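Putative antitoxin VapB45 (Mycobacterium tuberculosis, PDB 5AF3) possibly serves as the antitoxin that counteracts its cognate toxin VapC45 in a type II toxin-antitoxin system, and probably binds DNA through a helix-turn-helix domain. Local coordinates at residues Gln113-Asp118 with Tyr151-Ile156. Sequence-based numbering, arbitrary orientation.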
ATOM      1  N   GLN A 113      25.011  -4.993  -8.073  1.00 18.92           N
ATOM      2  CA  GLN A 113      25.203  -3.592  -8.349  1.00 20.66           C
ATOM      3  C   GLN A 113      25.278  -3.352  -9.856  1.00 23.48           C
ATOM      4  O   GLN A 113      24.979  -2.270 -10.320  1.00 25.88           O
ATOM      5  CB  GLN A 113      26.479  -3.093  -7.678  1.00 28.32           C
ATOM      6  CG  GLN A 113      26.735  -1.610  -7.892  1.00 33.60           C
ATOM      7  CD  GLN A 113      27.741  -1.060  -6.911  1.00 39.80           C
ATOM      8  OE1 GLN A 113      28.322  -1.801  -6.109  1.00 39.49           O
ATOM      9  NE2 GLN A 113      27.951   0.245  -6.965  1.00 43.09           N
ATOM     10  N   ASP A 114      25.651  -4.390 -10.606  1.00 22.07           N
ATOM     11  CA  ASP A 114      25.860  -4.247 -12.056  1.00 18.67           C
ATOM     12  C   ASP A 114      24.573  -4.457 -12.852  1.00 21.39           C
ATOM     13  O   ASP A 114      24.527  -4.210 -14.063  1.00 24.20           O
ATOM     14  CB  ASP A 114      26.914  -5.257 -12.538  1.00 22.34           C
ATOM     15  CG  ASP A 114      28.327  -4.897 -12.080  1.00 26.77           C
ATOM     16  OD1 ASP A 114      28.566  -3.711 -11.772  1.00 23.82           O
ATOM     17  OD2 ASP A 114      29.179  -5.819 -12.040  1.00 29.11           O
ATOM     18  N   LEU A 115      23.522  -4.913 -12.179  1.00 22.95           N
ATOM     19  CA  LEU A 115      22.275  -5.214 -12.896  1.00 19.34           C
ATOM     20  C   LEU A 115      21.765  -3.960 -13.581  1.00 20.76           C
ATOM     21  O   LEU A 115      21.478  -3.968 -14.766  1.00 21.11           O
ATOM     22  CB  LEU A 115      21.193  -5.759 -11.956  1.00 19.02           C
ATOM     23  CG  LEU A 115      19.843  -5.973 -12.651  1.00 17.67           C
ATOM     24  CD1 LEU A 115      19.909  -7.160 -13.644  1.00 19.54           C
ATOM     25  CD2 LEU A 115      18.711  -6.224 -11.621  1.00 19.21           C
ATOM     26  N   CYS A 116      21.625  -2.876 -12.834  1.00 20.32           N
ATOM     27  CA  CYS A 116      20.962  -1.714 -13.400  1.00 25.08           C
ATOM     28  C   CYS A 116      21.754  -1.108 -14.572  1.00 28.28           C
ATOM     29  O   CYS A 116      21.147  -0.703 -15.587  1.00 24.48           O
ATOM     30  CB  CYS A 116      20.624  -0.692 -12.334  1.00 28.17           C
ATOM     31  SG  CYS A 116      19.576   0.538 -12.994  1.00 31.81           S
ATOM     32  N   THR A 117      23.094  -1.120 -14.472  1.00 23.08           N
ATOM     33  CA  THR A 117      23.929  -0.515 -15.511  1.00 28.98           C
ATOM     34  C   THR A 117      24.211  -1.454 -16.718  1.00 26.90           C
ATOM     35  O   THR A 117      24.349  -0.975 -17.849  1.00 27.96           O
ATOM     36  CB  THR A 117      25.290  -0.029 -14.937  1.00 29.66           C
ATOM     37  OG1 THR A 117      25.915  -1.121 -14.246  1.00 31.64           O
ATOM     38  CG2 THR A 117      25.081   1.147 -13.984  1.00 29.05           C
ATOM     39  N   ASP A 118      24.309  -2.758 -16.473  1.00 25.11           N
ATOM     40  CA  ASP A 118      24.707  -3.726 -17.517  1.00 26.15           C
ATOM     41  C   ASP A 118      23.630  -4.661 -18.019  1.00 26.23           C
ATOM     42  O   ASP A 118      23.821  -5.307 -19.070  1.00 21.00           O
ATOM     43  CB  ASP A 118      25.865  -4.612 -17.040  1.00 27.27           C
ATOM     44  CG  ASP A 118      27.067  -3.816 -16.559  1.00 27.00           C
ATOM     45  OD1 ASP A 118      27.148  -2.604 -16.817  1.00 25.19           O
ATOM     46  OD2 ASP A 118      27.918  -4.440 -15.898  1.00 28.39           O
ATOM     47  N   TYR A 151      19.444  -0.045 -26.203  1.00 35.77           N
ATOM     48  CA  TYR A 151      18.422  -0.591 -25.302  1.00 32.35           C
ATOM     49  C   TYR A 151      18.777  -0.320 -23.855  1.00 30.26           C
ATOM     50  O   TYR A 151      19.921  -0.465 -23.456  1.00 27.51           O
ATOM     51  CB  TYR A 151      18.214  -2.089 -25.529  1.00 34.99           C
ATOM     52  CG  TYR A 151      17.584  -2.366 -26.867  1.00 37.63           C
ATOM     53  CD1 TYR A 151      16.217  -2.185 -27.076  1.00 33.71           C
ATOM     54  CD2 TYR A 151      18.374  -2.750 -27.944  1.00 39.61           C
ATOM     55  CE1 TYR A 151      15.649  -2.430 -28.312  1.00 40.03           C
ATOM     56  CE2 TYR A 151      17.824  -2.996 -29.173  1.00 41.23           C
ATOM     57  CZ  TYR A 151      16.467  -2.832 -29.368  1.00 40.29           C
ATOM     58  OH  TYR A 151      15.951  -3.090 -30.638  1.00 43.17           O
ATOM     59  N   VAL A 152      17.778   0.067 -23.071  1.00 25.32           N
ATOM     60  CA  VAL A 152      17.956   0.369 -21.655  1.00 23.79           C
ATOM     61  C   VAL A 152      16.743  -0.196 -20.897  1.00 21.46           C
ATOM     62  O   VAL A 152      15.696  -0.441 -21.502  1.00 18.00           O
ATOM     63  CB  VAL A 152      18.019   1.908 -21.384  1.00 27.78           C
ATOM     64  CG1 VAL A 152      19.198   2.566 -22.103  1.00 30.90           C
ATOM     65  CG2 VAL A 152      16.684   2.591 -21.768  1.00 25.86           C
ATOM     66  N   PHE A 153      16.853  -0.334 -19.585  1.00 16.33           N
ATOM     67  CA  PHE A 153      15.671  -0.716 -18.804  1.00 16.96           C
ATOM     68  C   PHE A 153      14.615   0.389 -18.844  1.00 16.40           C
ATOM     69  O   PHE A 153      14.945   1.568 -18.809  1.00 17.57           O
ATOM     70  CB  PHE A 153      16.024  -0.959 -17.344  1.00 19.83           C
ATOM     71  CG  PHE A 153      16.623  -2.301 -17.075  1.00 16.85           C
ATOM     72  CD1 PHE A 153      15.897  -3.477 -17.285  1.00 13.30           C
ATOM     73  CD2 PHE A 153      17.934  -2.385 -16.549  1.00 19.06           C
ATOM     74  CE1 PHE A 153      16.456  -4.739 -17.003  1.00 20.70           C
ATOM     75  CE2 PHE A 153      18.498  -3.636 -16.239  1.00 13.71           C
ATOM     76  CZ  PHE A 153      17.790  -4.812 -16.466  1.00 19.30           C
ATOM     77  N   LYS A 154      13.339  -0.006 -18.972  1.00 14.04           N
ATOM     78  CA  LYS A 154      12.236   0.935 -18.791  1.00 15.13           C
ATOM     79  C   LYS A 154      12.377   1.610 -17.424  1.00 14.23           C
ATOM     80  O   LYS A 154      12.782   0.969 -16.441  1.00 15.24           O
ATOM     81  CB  LYS A 154      10.918   0.159 -18.807  1.00 12.88           C
ATOM     82  CG  LYS A 154      10.586  -0.485 -20.152  1.00 13.83           C
ATOM     83  CD  LYS A 154       9.285  -1.252 -20.051  1.00 14.69           C
ATOM     84  CE  LYS A 154       8.976  -1.909 -21.387  1.00 17.35           C
ATOM     85  NZ  LYS A 154       7.805  -2.828 -21.249  1.00 17.46           N
ATOM     86  N   GLU A 155      12.049   2.896 -17.355  1.00 17.22           N
ATOM     87  CA  GLU A 155      12.126   3.632 -16.084  1.00 16.00           C
ATOM     88  C   GLU A 155      11.258   3.049 -15.000  1.00 16.53           C
ATOM     89  O   GLU A 155      11.612   3.126 -13.823  1.00 18.10           O
ATOM     90  CB  GLU A 155      11.800   5.114 -16.288  1.00 17.11           C
ATOM     91  CG  GLU A 155      12.966   5.821 -17.005  1.00 19.24           C
ATOM     92  CD  GLU A 155      12.893   7.342 -16.946  1.00 24.35           C
ATOM     93  OE1 GLU A 155      11.920   7.893 -16.375  1.00 18.91           O
ATOM     94  OE2 GLU A 155      13.834   7.993 -17.471  1.00 23.63           O
ATOM     95  N   ILE A 156      10.144   2.424 -15.380  1.00 13.57           N
ATOM     96  CA  ILE A 156       9.269   1.803 -14.384  1.00 13.97           C
ATOM     97  C   ILE A 156      10.008   0.673 -13.637  1.00 17.55           C
ATOM     98  O   ILE A 156       9.744   0.421 -12.468  1.00 18.89           O
ATOM     99  CB  ILE A 156       7.920   1.281 -15.004  1.00 13.98           C
ATOM    100  CG1 ILE A 156       6.929   0.866 -13.891  1.00 13.64           C
ATOM    101  CG2 ILE A 156       8.117   0.074 -15.995  1.00 13.21           C
ATOM    102  CD1 ILE A 156       5.550   0.348 -14.447  1.00 14.87           C
TER
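Phe-153 reaches across to the N-terminal part of helix 115-130 and meets it with the edge of its ring. Phe-153 CE2 lies 3.3 Å from Leu-115 O. Next to it on the rim, Phe-153 CD2 is 3.8 Å from Cys-116 O. Both oxygens sit close to the ring plane, so they face the slightly positive rim of C-H groups rather than the pi cloud, an arrangement consistent with weak C-H to oxygen attraction. At the far end of the same edge, Phe-153 CZ touches Leu-115 CD1 at 4.2 Å, which adds an apolar contact beside the polar ones. The CB of Phe-153 already points at the helix, and a chi1 of -80° sets CG beside the backbone N and anti to the carbonyl carbon, extending the ring in that direction. Leu-115, with CG anti to its own N (chi1 175°), brings its branched end nearer to the ring than its CB direction alone would suggest. The helical turn that presents the two carbonyls is closed by the backbone bond from N of Asp-118 to O of Asp-114, 2.8 Å long. Phe-153 is the last residue of strand 150-153, and Lys-154 after it holds the N-cap position of helix 155-161. Leu-161 of this helix packs on Leu-115, Cys-116 and Phe-153 alike, while Leu-101 of helix 95-105 also touches Leu-115. The contact thus joins the N-terminal part of helix 115-130 to the end of the hairpin 144-147/150-153, beside helix 155-161, whose opening residues meet the second subunit.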